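Local coordinates for putative cell adhesion protein (Parabacteroides distasonis, PDB 3LIU), which probably serves as a subunit of adhesive pili, being a putative fimbrillin of the FimA/Mfa1 family, at residues V89-P94 / L125-K130; R173-I178 / Y283-T288; K209-V214 / Y235-V240; E218-I223 / V354-K359. One frame throughout, in Å; residues are numbered along the deposited sequence.

Overall arrangement
From the N terminus, interaction 1 comes first: strand 82-90 is joined to the start of strand 127-136, closing a loop that includes helices 94-101 and 106-110. Interaction 2 opens at 173-178 only after interaction 1 has closed, and ends a 104-residue excursion by pairing strand 172-185 with strand 282-284. Interaction 3 falls wholly within that excursion and binds strand 193-213 to strand 238-240. Interaction 4 links the loop 218-223 to the lead-in of strand 358-366, and its segments alternate with those of interactions 2 and 3. Interactions 2 and 4 are the closest pair, with centres about 8 Å apart, and strand 172-185 runs beside both 127-136 and 358-366.

Interaction 1 of 4, residues V89-P94 / L125-K130; sequences VANAAP and LTMSSK
Two first torsions place the side chains that join in beside the backbone pair. In Asn-91, CG lies anti to the carbonyl carbon and beside the backbone N (chi1 -60°), which brings the carboxamide to segment 125-130; in Thr-126, OG1 takes the equivalent place, so CG2 stands anti to the backbone N. Asn-91 ND2 then donates to Leu-125 O at 3.0 Å, a nearly straight bond (166° at the hydrogen) with the oxygen in the amide plane, although the nitrogen stands above the plane of the Leu-125 carbonyl. ND2 also bonds Asp-42 O and OD1 bonds Asn-44 N, so the rotation of the amide is fixed from both ends. Along the backbone, Ala-90 and Met-127, a selenomethionine, form an antiparallel hydrogen-bonded pair: Ala-90 N to Met-127 O is 2.7 Å, and Met-127 N meets a lone pair of Ala-90 O at 3.1 Å. On the face bearing these two side chains, Met-127 SE comes within 4.1 Å of Ala-90 CB. On the side of Val-89, its CG1 lies 3.8 Å from Thr-126 CG2, the two side chains running alongside each other. A water bridges Thr-126 OG1 and the N of Ala-93, the N-cap residue of helix 94-101, while Glu-119 also bonds the hydroxyl. The arrangement is the end of an antiparallel strand ladder, consistent with the transthyretin-like beta fold of the FimA family.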
loop_
_atom_site.group_PDB
_atom_site.type_symbol
_atom_site.label_atom_id
_atom_site.label_comp_id
_atom_site.label_asym_id
_atom_site.label_seq_id
_atom_site.Cartn_x
_atom_site.Cartn_y
_atom_site.Cartn_z
ATOM N N VAL A 89 6.497 14.079 4.787
ATOM C CA VAL A 89 6.298 13.084 3.767
ATOM C C VAL A 89 7.648 12.658 3.194
ATOM O O VAL A 89 8.423 13.471 2.703
ATOM C CB VAL A 89 5.389 13.614 2.605
ATOM C CG1 VAL A 89 5.298 12.538 1.455
ATOM C CG2 VAL A 89 3.980 13.966 3.127
ATOM N N ALA A 90 7.924 11.371 3.212
ATOM C CA ALA A 90 9.126 10.824 2.560
ATOM C C ALA A 90 8.838 10.388 1.142
ATOM O O ALA A 90 7.797 9.772 0.862
ATOM C CB ALA A 90 9.698 9.615 3.361
ATOM N N ASN A 91 9.798 10.678 0.263
ATOM C CA ASN A 91 9.871 10.098 -1.081
ATOM C C ASN A 91 8.717 10.536 -2.010
ATOM O O ASN A 91 8.270 9.783 -2.851
ATOM C CB ASN A 91 9.962 8.571 -0.993
ATOM C CG ASN A 91 11.204 8.099 -0.226
ATOM O OD1 ASN A 91 12.248 8.714 -0.317
ATOM N ND2 ASN A 91 11.062 7.036 0.578
ATOM N N ALA A 92 8.210 11.744 -1.817
ATOM C CA ALA A 92 7.180 12.266 -2.705
ATOM C C ALA A 92 7.716 12.395 -4.128
ATOM O O ALA A 92 8.825 12.926 -4.353
ATOM C CB ALA A 92 6.647 13.600 -2.201
ATOM N N ALA A 93 6.920 11.950 -5.094
ATOM C CA ALA A 93 7.290 12.094 -6.517
ATOM C C ALA A 93 7.457 13.592 -6.819
ATOM O O ALA A 93 6.874 14.427 -6.138
ATOM C CB ALA A 93 6.247 11.452 -7.439
ATOM N N PRO A 94 8.322 13.942 -7.778
ATOM C CA PRO A 94 8.546 15.370 -8.097
ATOM C C PRO A 94 7.296 16.230 -8.261
ATOM O O PRO A 94 7.225 17.311 -7.687
ATOM C CB PRO A 94 9.345 15.291 -9.395
ATOM C CG PRO A 94 10.245 14.130 -9.128
ATOM C CD PRO A 94 9.322 13.093 -8.469
ATOM N N LEU A 125 9.506 4.361 -1.417
ATOM C CA LEU A 125 8.067 4.262 -1.212
ATOM C C LEU A 125 7.590 5.486 -0.442
ATOM O O LEU A 125 8.266 5.967 0.468
ATOM C CB LEU A 125 7.733 2.993 -0.427
ATOM C CG LEU A 125 8.147 1.701 -1.126
ATOM C CD1 LEU A 125 7.812 0.523 -0.282
ATOM C CD2 LEU A 125 7.420 1.603 -2.489
ATOM N N THR A 126 6.433 6.013 -0.808
ATOM C CA THR A 126 5.942 7.185 -0.120
ATOM C C THR A 126 5.592 6.812 1.323
ATOM O O THR A 126 4.907 5.822 1.562
ATOM C CB THR A 126 4.689 7.783 -0.778
ATOM O OG1 THR A 126 4.861 7.852 -2.208
ATOM C CG2 THR A 126 4.442 9.206 -0.196
HETATM N N MSE A 127 6.046 7.606 2.282
HETATM C CA MSE A 127 5.715 7.396 3.709
HETATM C C MSE A 127 5.332 8.740 4.329
HETATM O O MSE A 127 5.785 9.781 3.857
HETATM C CB MSE A 127 6.953 6.885 4.482
HETATM C CG MSE A 127 7.598 5.671 3.925
HETATM SE SE MSE A 127 9.474 5.648 4.387
HETATM C CE MSE A 127 9.984 4.079 3.313
ATOM N N SER A 128 4.563 8.720 5.405
ATOM C CA SER A 128 4.228 9.947 6.116
ATOM C C SER A 128 4.218 9.784 7.613
ATOM O O SER A 128 4.002 8.711 8.112
ATOM C CB SER A 128 2.848 10.454 5.726
ATOM O OG SER A 128 1.895 9.410 5.778
ATOM N N SER A 129 4.432 10.899 8.296
ATOM C CA SER A 129 4.238 11.027 9.731
ATOM C C SER A 129 2.805 11.389 10.029
ATOM O O SER A 129 2.031 11.667 9.130
ATOM C CB SER A 129 5.141 12.138 10.258
ATOM O OG SER A 129 4.635 13.439 9.945
ATOM N N LYS A 130 2.461 11.396 11.303
ATOM C CA LYS A 130 1.190 11.979 11.743
ATOM C C LYS A 130 1.330 13.468 11.737
ATOM O O LYS A 130 2.438 13.985 11.528
ATOM C CB LYS A 130 0.854 11.510 13.142
ATOM C CG LYS A 130 1.693 12.135 14.282
ATOM C CD LYS A 130 1.139 11.686 15.648
ATOM C CE LYS A 130 2.121 11.863 16.813
ATOM N NZ LYS A 130 1.320 11.796 18.080
HETATM O O HOH W 1 4.855 9.936 -4.398
#

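Interaction 2 of 4, residues R173-I178 / Y283-T288; sequences RDVASI and YVYENT
Backbone hydrogen bonds give the firmest evidence here. Ala-176 and Val-284 form an antiparallel hydrogen-bonded pair, with Ala-176 N donating to Val-284 O at 2.9 Å, nearly along the C=O axis and almost straight (169° at the hydrogen). The return bond, Val-284 N to Ala-176 O, is 3.1 Å and lies in the carbonyl plane. A water extends the bridging beyond the ladder, donating to Asp-174 O and accepting from Glu-286 N. Apolar contacts follow. Ile-178 CD1 reaches Val-284 CG2 at 3.7 Å, the two side chains crossing at about a right angle on the face that carries Ala-176. Val-175 CG1 approaches Tyr-285 CE1 obliquely at 3.6 Å, whereas Asp-174 O meets the same ring at its edge, 3.4 Å from Tyr-285 CD1. The Tyr-285 hydroxyl is bonded to Glu-119. An alanine here removes the ring beside Val-175 and the hydroxyl bonded to Glu-119, and would probably loosen the packing of 283-288 against 173-178. Strand 172-185 lies between 282-284 and 358-366: Ile-178 packs on Ile-362 of strand 358-366, and the Tyr-285 side chain touches Ser-212 of strand 193-213 and Ile-114 of strand 113-115.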
loop_
_atom_site.group_PDB
_atom_site.type_symbol
_atom_site.label_atom_id
_atom_site.label_comp_id
_atom_site.label_asym_id
_atom_site.label_seq_id
_atom_site.Cartn_x
_atom_site.Cartn_y
_atom_site.Cartn_z
ATOM N N ARG A 173 4.609 3.837 6.025
ATOM C CA ARG A 173 4.450 3.694 4.573
ATOM C C ARG A 173 3.007 3.935 4.153
ATOM O O ARG A 173 2.088 3.656 4.898
ATOM C CB ARG A 173 4.882 2.319 4.090
ATOM C CG ARG A 173 6.359 2.005 4.250
ATOM C CD ARG A 173 6.656 0.595 3.718
ATOM N NE ARG A 173 8.025 0.131 3.991
ATOM C CZ ARG A 173 8.471 -0.345 5.164
ATOM N NH1 ARG A 173 7.693 -0.402 6.209
ATOM N NH2 ARG A 173 9.730 -0.763 5.295
ATOM N N ASP A 174 2.837 4.442 2.938
ATOM C CA ASP A 174 1.539 4.703 2.371
ATOM C C ASP A 174 1.072 3.500 1.500
ATOM O O ASP A 174 -0.022 3.530 0.966
ATOM C CB ASP A 174 1.582 5.995 1.527
ATOM C CG ASP A 174 1.550 7.295 2.371
ATOM O OD1 ASP A 174 1.587 7.270 3.618
ATOM O OD2 ASP A 174 1.464 8.387 1.748
ATOM N N VAL A 175 1.894 2.451 1.349
ATOM C CA VAL A 175 1.532 1.290 0.566
ATOM C C VAL A 175 1.435 0.051 1.500
ATOM O O VAL A 175 1.945 0.073 2.625
ATOM C CB VAL A 175 2.538 0.984 -0.595
ATOM C CG1 VAL A 175 2.463 2.034 -1.710
ATOM C CG2 VAL A 175 3.953 0.866 -0.061
ATOM N N ALA A 176 0.801 -1.005 0.993
ATOM C CA ALA A 176 0.779 -2.363 1.585
ATOM C C ALA A 176 1.532 -3.276 0.644
ATOM O O ALA A 176 1.677 -2.958 -0.552
ATOM C CB ALA A 176 -0.694 -2.894 1.774
ATOM N N SER A 177 1.997 -4.421 1.176
ATOM C CA SER A 177 2.732 -5.397 0.393
ATOM C C SER A 177 1.905 -6.654 0.320
ATOM O O SER A 177 1.422 -7.111 1.358
ATOM C CB SER A 177 4.047 -5.725 1.080
ATOM O OG SER A 177 4.632 -6.894 0.506
ATOM N N ILE A 178 1.691 -7.191 -0.887
ATOM C CA ILE A 178 0.916 -8.411 -1.033
ATOM C C ILE A 178 1.771 -9.446 -1.743
ATOM O O ILE A 178 2.372 -9.169 -2.806
ATOM C CB ILE A 178 -0.431 -8.195 -1.812
ATOM C CG1 ILE A 178 -1.322 -7.200 -1.088
ATOM C CG2 ILE A 178 -1.191 -9.514 -1.986
ATOM C CD1 ILE A 178 -2.639 -6.792 -1.862
ATOM N N TYR A 283 2.976 -4.014 -4.461
ATOM C CA TYR A 283 2.660 -2.849 -3.692
ATOM C C TYR A 283 1.372 -2.211 -4.191
ATOM O O TYR A 283 1.189 -1.986 -5.398
ATOM C CB TYR A 283 3.794 -1.811 -3.765
ATOM C CG TYR A 283 5.153 -2.277 -3.342
ATOM C CD1 TYR A 283 5.315 -3.118 -2.222
ATOM C CD2 TYR A 283 6.292 -1.885 -4.039
ATOM C CE1 TYR A 283 6.572 -3.582 -1.847
ATOM C CE2 TYR A 283 7.549 -2.306 -3.640
ATOM C CZ TYR A 283 7.684 -3.140 -2.541
ATOM O OH TYR A 283 8.928 -3.586 -2.156
ATOM N N VAL A 284 0.500 -1.881 -3.236
ATOM C CA VAL A 284 -0.828 -1.380 -3.558
ATOM C C VAL A 284 -1.151 -0.325 -2.514
ATOM O O VAL A 284 -0.511 -0.289 -1.442
ATOM C CB VAL A 284 -1.928 -2.525 -3.534
ATOM C CG1 VAL A 284 -1.672 -3.574 -4.575
ATOM C CG2 VAL A 284 -2.023 -3.179 -2.162
ATOM N N TYR A 285 -2.134 0.523 -2.797
ATOM C CA TYR A 285 -2.633 1.465 -1.787
ATOM C C TYR A 285 -3.795 0.803 -1.016
ATOM O O TYR A 285 -4.274 -0.303 -1.368
ATOM C CB TYR A 285 -3.074 2.809 -2.414
ATOM C CG TYR A 285 -1.970 3.702 -2.988
ATOM C CD1 TYR A 285 -0.746 3.848 -2.348
ATOM C CD2 TYR A 285 -2.183 4.442 -4.146
ATOM C CE1 TYR A 285 0.236 4.665 -2.840
ATOM C CE2 TYR A 285 -1.173 5.301 -4.656
ATOM C CZ TYR A 285 0.012 5.390 -4.010
ATOM O OH TYR A 285 1.044 6.164 -4.474
ATOM N N GLU A 286 -4.286 1.511 -0.005
ATOM C CA GLU A 286 -5.394 0.990 0.789
ATOM C C GLU A 286 -6.630 0.800 -0.054
ATOM O O GLU A 286 -6.936 1.592 -0.952
ATOM C CB GLU A 286 -5.744 1.903 1.973
ATOM C CG GLU A 286 -4.613 2.082 2.979
ATOM C CD GLU A 286 -5.076 2.640 4.321
ATOM O OE1 GLU A 286 -5.911 3.574 4.317
ATOM O OE2 GLU A 286 -4.539 2.186 5.372
ATOM N N ASN A 287 -7.313 -0.291 0.238
ATOM C CA ASN A 287 -8.631 -0.575 -0.265
ATOM C C ASN A 287 -9.391 -1.461 0.740
ATOM O O ASN A 287 -9.057 -2.642 0.933
ATOM C CB ASN A 287 -8.555 -1.270 -1.610
ATOM C CG ASN A 287 -9.939 -1.496 -2.218
ATOM O OD1 ASN A 287 -10.932 -1.090 -1.632
ATOM N ND2 ASN A 287 -10.005 -2.187 -3.360
ATOM N N THR A 288 -10.332 -0.856 1.427
ATOM C CA THR A 288 -11.233 -1.558 2.333
ATOM C C THR A 288 -12.642 -1.459 1.842
ATOM O O THR A 288 -13.474 -2.287 2.182
ATOM C CB THR A 288 -11.170 -1.007 3.780
ATOM O OG1 THR A 288 -11.705 0.318 3.822
ATOM C CG2 THR A 288 -9.710 -1.003 4.257
HETATM O O HOH W 2 -2.722 3.949 0.649
#

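Interaction 3 of 4, residues K209-V214 / Y235-V240; sequences KGVSSV and YLDYKV
A short antiparallel junction joins a break in strand 193-213 to the start of strand 238-240, which a 3-10 segment, 235-237, leads into. Lys-209 and Tyr-238 are its non-hydrogen-bonded pair, their CA atoms 4.7 Å apart, and beyond them Gly-210 N donates to Asp-237 O at 2.8 Å, nearly along the C=O axis. The bond is bent, with 146° at the hydrogen. Gly-210 fits because it lacks a side chain: a CB would collide with Lys-239 CE and Asp-237 O. The first torsion of Lys-239 sets its CG 3.7 Å from Gly-210 CA; the bend at chi2 (-56°) then turns the extended remainder back, so that Lys-239 NZ bonds Leu-236 O at 2.9 Å, in the carbonyl plane. An alanine at Lys-239 removes the chain beside Gly-210 and the NZ bond to Leu-236 O, and would probably leave the 3-10 segment less firmly held against the strand start. On the face of the bridge pair, the extended Lys-209 chain runs beside the Tyr-238 ring, its CG 3.7 Å from CE1 of Tyr-238. Both polar ends meet Glu-291, Lys-209 NZ by a salt bridge and Tyr-238 OH at its carbonyl; NZ has a second salt bridge to Glu-224. The arrangement is an antiparallel bridge at the strand break, adding strand 238-240 to the sheet built round 193-213 in this fimbrillin-family protein.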
loop_
_atom_site.group_PDB
_atom_site.type_symbol
_atom_site.label_atom_id
_atom_site.label_comp_id
_atom_site.label_asym_id
_atom_site.label_seq_id
_atom_site.Cartn_x
_atom_site.Cartn_y
_atom_site.Cartn_z
ATOM N N LYS A 209 -6.418 -0.156 -5.627
ATOM C CA LYS A 209 -6.640 1.286 -5.690
ATOM C C LYS A 209 -5.322 1.935 -6.089
ATOM O O LYS A 209 -4.274 1.685 -5.488
ATOM C CB LYS A 209 -7.213 1.835 -4.404
ATOM C CG LYS A 209 -8.698 1.547 -4.285
ATOM C CD LYS A 209 -9.398 2.307 -3.212
ATOM C CE LYS A 209 -10.921 2.046 -3.255
ATOM N NZ LYS A 209 -11.673 2.715 -2.176
ATOM N N GLY A 210 -5.368 2.722 -7.158
ATOM C CA GLY A 210 -4.158 3.315 -7.685
ATOM C C GLY A 210 -3.942 4.725 -7.232
ATOM O O GLY A 210 -2.992 5.376 -7.667
ATOM N N VAL A 211 -4.835 5.201 -6.359
ATOM C CA VAL A 211 -4.728 6.532 -5.746
ATOM C C VAL A 211 -4.919 6.416 -4.234
ATOM O O VAL A 211 -5.601 5.504 -3.741
ATOM C CB VAL A 211 -5.759 7.551 -6.275
ATOM C CG1 VAL A 211 -5.514 7.945 -7.735
ATOM C CG2 VAL A 211 -7.215 7.015 -6.075
ATOM N N SER A 212 -4.319 7.365 -3.516
ATOM C CA SER A 212 -4.339 7.437 -2.034
ATOM C C SER A 212 -4.106 8.874 -1.582
ATOM O O SER A 212 -3.489 9.678 -2.290
ATOM C CB SER A 212 -3.246 6.532 -1.417
ATOM O OG SER A 212 -3.123 6.679 0.016
ATOM N N SER A 213 -4.582 9.216 -0.399
ATOM C CA SER A 213 -4.110 10.443 0.279
ATOM C C SER A 213 -2.630 10.226 0.703
ATOM O O SER A 213 -2.209 9.100 0.928
ATOM C CB SER A 213 -4.983 10.742 1.514
ATOM O OG SER A 213 -6.277 11.106 1.104
ATOM N N VAL A 214 -1.867 11.301 0.829
ATOM C CA VAL A 214 -0.461 11.194 1.165
ATOM C C VAL A 214 -0.239 10.939 2.673
ATOM O O VAL A 214 0.741 10.317 3.047
ATOM C CB VAL A 214 0.343 12.415 0.676
ATOM C CG1 VAL A 214 0.045 13.681 1.491
ATOM C CG2 VAL A 214 1.837 12.089 0.656
ATOM N N TYR A 235 -13.349 3.630 -12.238
ATOM C CA TYR A 235 -12.749 2.383 -12.627
ATOM C C TYR A 235 -11.296 2.524 -13.155
ATOM O O TYR A 235 -10.462 1.657 -12.914
ATOM C CB TYR A 235 -13.617 1.635 -13.640
ATOM C CG TYR A 235 -14.899 1.013 -13.079
ATOM C CD1 TYR A 235 -14.883 0.201 -11.931
ATOM C CD2 TYR A 235 -16.102 1.184 -13.707
ATOM C CE1 TYR A 235 -16.051 -0.354 -11.418
ATOM C CE2 TYR A 235 -17.283 0.604 -13.191
ATOM C CZ TYR A 235 -17.233 -0.165 -12.050
ATOM O OH TYR A 235 -18.352 -0.734 -11.528
ATOM N N LEU A 236 -10.996 3.572 -13.902
ATOM C CA LEU A 236 -9.638 3.712 -14.456
ATOM C C LEU A 236 -8.592 3.921 -13.321
ATOM O O LEU A 236 -7.387 3.737 -13.537
ATOM C CB LEU A 236 -9.567 4.876 -15.440
ATOM C CG LEU A 236 -10.343 4.707 -16.759
ATOM C CD1 LEU A 236 -10.355 6.033 -17.472
ATOM C CD2 LEU A 236 -9.764 3.637 -17.645
ATOM N N ASP A 237 -9.081 4.292 -12.133
ATOM C CA ASP A 237 -8.256 4.527 -10.929
ATOM C C ASP A 237 -7.979 3.285 -10.119
ATOM O O ASP A 237 -7.129 3.319 -9.240
ATOM C CB ASP A 237 -8.913 5.575 -10.044
ATOM C CG ASP A 237 -8.986 6.939 -10.729
ATOM O OD1 ASP A 237 -7.902 7.516 -10.941
ATOM O OD2 ASP A 237 -10.100 7.415 -11.017
ATOM N N TYR A 238 -8.728 2.215 -10.387
ATOM C CA TYR A 238 -8.332 0.868 -10.035
ATOM C C TYR A 238 -7.255 0.385 -11.018
ATOM O O TYR A 238 -7.344 0.641 -12.211
ATOM C CB TYR A 238 -9.527 -0.116 -10.080
ATOM C CG TYR A 238 -10.501 -0.024 -8.926
ATOM C CD1 TYR A 238 -10.102 -0.355 -7.637
ATOM C CD2 TYR A 238 -11.840 0.323 -9.122
ATOM C CE1 TYR A 238 -10.971 -0.322 -6.597
ATOM C CE2 TYR A 238 -12.721 0.367 -8.067
ATOM C CZ TYR A 238 -12.259 0.032 -6.790
ATOM O OH TYR A 238 -13.070 0.062 -5.702
ATOM N N LYS A 239 -6.267 -0.359 -10.511
ATOM C CA LYS A 239 -5.188 -0.869 -11.319
ATOM C C LYS A 239 -5.153 -2.390 -11.307
ATOM O O LYS A 239 -5.515 -3.018 -10.344
ATOM C CB LYS A 239 -3.831 -0.303 -10.850
ATOM C CG LYS A 239 -3.759 1.203 -10.656
ATOM C CD LYS A 239 -4.150 2.025 -11.903
ATOM C CE LYS A 239 -4.276 3.507 -11.594
ATOM N NZ LYS A 239 -4.689 4.317 -12.787
ATOM N N VAL A 240 -4.722 -2.969 -12.419
ATOM C CA VAL A 240 -4.824 -4.383 -12.643
ATOM C C VAL A 240 -3.607 -4.832 -13.452
ATOM O O VAL A 240 -3.138 -4.118 -14.366
ATOM C CB VAL A 240 -6.153 -4.799 -13.352
ATOM C CG1 VAL A 240 -6.258 -4.252 -14.822
ATOM C CG2 VAL A 240 -6.309 -6.293 -13.325
#

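Interaction 4 of 4, residues E218-I223 / V354-K359; sequences EEWGTI and VQRNYK
Arg-356 NH2 is the best-held polar atom, gripped three times: by a salt bridge to Asp-174, a bond to Val-172 O and a weak one to Ser-128 OG. The site lies where the type II beta turn 218-221, closed by Gly-221 N to Glu-218 O, docks on the lead-in to strand 358-366. Across the contact Arg-356 NH1 donates to Gly-221 O at 2.8 Å, on a lone pair and close to the guanidinium plane, with 159° at the hydrogen. CG of Arg-356 occupies the crowded position between backbone N and carbonyl carbon, and a bend at the third torsion (chi3 -74°) swings the group across to the turn. Ile-223 CD1 lies over one guanidinium face, 3.7 Å from Arg-356 NE. Gly-221 O thus meets the guanidinium at its edge while an apolar group covers a face. Trp-220 bonds in return, its NE1 2.9 Å from Arg-356 O, but the oxygen is tilted from the indole plane and the nitrogen stands above the carbonyl plane. The amide of Asn-357, whose OD1 is bonded to Arg-173, puts ND2 over one indole face, 3.4 Å from Trp-220 CH2. Tyr-358 OH lies over the opposite face, toward its rim, the two rings meeting obliquely with planes 42° apart, and Trp-220 CZ2 stands 3.8 Å from Tyr-358 CZ.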
loop_
_atom_site.group_PDB
_atom_site.type_symbol
_atom_site.label_atom_id
_atom_site.label_comp_id
_atom_site.label_asym_id
_atom_site.label_seq_id
_atom_site.Cartn_x
_atom_site.Cartn_y
_atom_site.Cartn_z
ATOM N N GLU A 218 -3.755 11.115 12.284
ATOM C CA GLU A 218 -3.220 10.243 13.293
ATOM C C GLU A 218 -2.120 9.343 12.711
ATOM O O GLU A 218 -2.001 9.115 11.490
ATOM C CB GLU A 218 -4.335 9.405 13.946
ATOM C CG GLU A 218 -5.548 10.202 14.497
ATOM C CD GLU A 218 -5.158 11.272 15.511
ATOM O OE1 GLU A 218 -4.204 11.029 16.284
ATOM O OE2 GLU A 218 -5.809 12.350 15.542
ATOM N N GLU A 219 -1.295 8.836 13.611
ATOM C CA GLU A 219 -0.245 7.879 13.253
ATOM C C GLU A 219 -0.876 6.637 12.683
ATOM O O GLU A 219 -1.746 6.054 13.312
ATOM C CB GLU A 219 0.523 7.492 14.521
ATOM C CG GLU A 219 1.644 6.529 14.284
ATOM C CD GLU A 219 2.868 7.232 13.892
ATOM O OE1 GLU A 219 2.755 8.337 13.348
ATOM O OE2 GLU A 219 3.938 6.710 14.185
ATOM N N TRP A 220 -0.442 6.212 11.501
ATOM C CA TRP A 220 -0.957 4.983 10.888
ATOM C C TRP A 220 -2.477 5.044 10.662
ATOM O O TRP A 220 -3.163 4.036 10.699
ATOM C CB TRP A 220 -0.589 3.769 11.758
ATOM C CG TRP A 220 -0.383 2.462 10.994
ATOM C CD1 TRP A 220 -1.149 1.966 9.975
ATOM C CD2 TRP A 220 0.623 1.474 11.243
ATOM N NE1 TRP A 220 -0.661 0.749 9.546
ATOM C CE2 TRP A 220 0.414 0.414 10.324
ATOM C CE3 TRP A 220 1.688 1.386 12.139
ATOM C CZ2 TRP A 220 1.223 -0.726 10.299
ATOM C CZ3 TRP A 220 2.487 0.239 12.120
ATOM C CH2 TRP A 220 2.248 -0.791 11.201
ATOM N N GLY A 221 -3.000 6.235 10.396
ATOM C CA GLY A 221 -4.415 6.402 10.134
ATOM C C GLY A 221 -4.742 6.129 8.668
ATOM O O GLY A 221 -3.871 6.088 7.801
ATOM N N THR A 222 -6.022 5.948 8.403
ATOM C CA THR A 222 -6.491 5.653 7.060
ATOM C C THR A 222 -6.193 6.810 6.111
ATOM O O THR A 222 -6.300 7.993 6.482
ATOM C CB THR A 222 -7.996 5.254 7.055
ATOM O OG1 THR A 222 -8.371 4.903 5.721
ATOM C CG2 THR A 222 -8.894 6.381 7.528
ATOM N N ILE A 223 -5.738 6.444 4.912
ATOM C CA ILE A 223 -5.407 7.363 3.845
ATOM C C ILE A 223 -6.110 6.939 2.550
ATOM O O ILE A 223 -5.815 7.441 1.469
ATOM C CB ILE A 223 -3.870 7.427 3.587
ATOM C CG1 ILE A 223 -3.298 6.029 3.406
ATOM C CG2 ILE A 223 -3.174 8.239 4.721
ATOM C CD1 ILE A 223 -1.779 5.947 3.072
ATOM N N VAL A 354 -7.312 -4.339 2.798
ATOM C CA VAL A 354 -5.968 -3.868 2.503
ATOM C C VAL A 354 -5.696 -2.523 3.151
ATOM O O VAL A 354 -6.257 -1.506 2.759
ATOM C CB VAL A 354 -5.713 -3.792 0.965
ATOM C CG1 VAL A 354 -4.293 -3.323 0.659
ATOM C CG2 VAL A 354 -6.017 -5.148 0.305
ATOM N N GLN A 355 -4.802 -2.536 4.148
ATOM C CA GLN A 355 -4.482 -1.354 4.912
ATOM C C GLN A 355 -2.982 -1.132 4.835
ATOM O O GLN A 355 -2.216 -2.074 4.625
ATOM C CB GLN A 355 -4.932 -1.491 6.352
ATOM C CG GLN A 355 -6.404 -1.741 6.504
ATOM C CD GLN A 355 -6.804 -1.867 7.987
ATOM O OE1 GLN A 355 -6.221 -1.225 8.830
ATOM N NE2 GLN A 355 -7.781 -2.701 8.286
ATOM N N ARG A 356 -2.594 0.120 5.037
ATOM C CA ARG A 356 -1.226 0.581 4.786
ATOM C C ARG A 356 -0.201 -0.067 5.746
ATOM O O ARG A 356 -0.503 -0.352 6.899
ATOM C CB ARG A 356 -1.177 2.097 4.944
ATOM C CG ARG A 356 -1.354 2.542 6.431
ATOM C CD ARG A 356 -1.643 4.033 6.598
ATOM N NE ARG A 356 -0.459 4.806 6.371
ATOM C CZ ARG A 356 -0.240 6.047 6.833
ATOM N NH1 ARG A 356 -1.147 6.709 7.528
ATOM N NH2 ARG A 356 0.928 6.637 6.565
ATOM N N ASN A 357 1.004 -0.262 5.228
ATOM C CA ASN A 357 2.181 -0.618 6.016
ATOM C C ASN A 357 2.084 -1.991 6.698
ATOM O O ASN A 357 2.633 -2.191 7.775
ATOM C CB ASN A 357 2.487 0.474 7.043
ATOM C CG ASN A 357 3.958 0.473 7.458
ATOM O OD1 ASN A 357 4.848 0.361 6.626
ATOM N ND2 ASN A 357 4.203 0.597 8.734
ATOM N N TYR A 358 1.344 -2.898 6.063
ATOM C CA TYR A 358 1.275 -4.302 6.430
ATOM C C TYR A 358 1.721 -5.141 5.275
ATOM O O TYR A 358 1.569 -4.762 4.127
ATOM C CB TYR A 358 -0.160 -4.730 6.777
ATOM C CG TYR A 358 -0.700 -4.152 8.065
ATOM C CD1 TYR A 358 -0.266 -4.622 9.303
ATOM C CD2 TYR A 358 -1.621 -3.123 8.044
ATOM C CE1 TYR A 358 -0.784 -4.091 10.486
ATOM C CE2 TYR A 358 -2.105 -2.563 9.208
ATOM C CZ TYR A 358 -1.704 -3.068 10.426
ATOM O OH TYR A 358 -2.215 -2.519 11.564
ATOM N N LYS A 359 2.276 -6.301 5.598
ATOM C CA LYS A 359 2.636 -7.294 4.628
ATOM C C LYS A 359 1.580 -8.378 4.733
ATOM O O LYS A 359 1.256 -8.834 5.836
ATOM C CB LYS A 359 3.975 -7.902 4.943
ATOM C CG LYS A 359 5.135 -7.004 4.718
ATOM C CD LYS A 359 6.355 -7.848 4.447
ATOM C CE LYS A 359 7.502 -6.999 4.067
ATOM N NZ LYS A 359 8.576 -7.770 3.384
#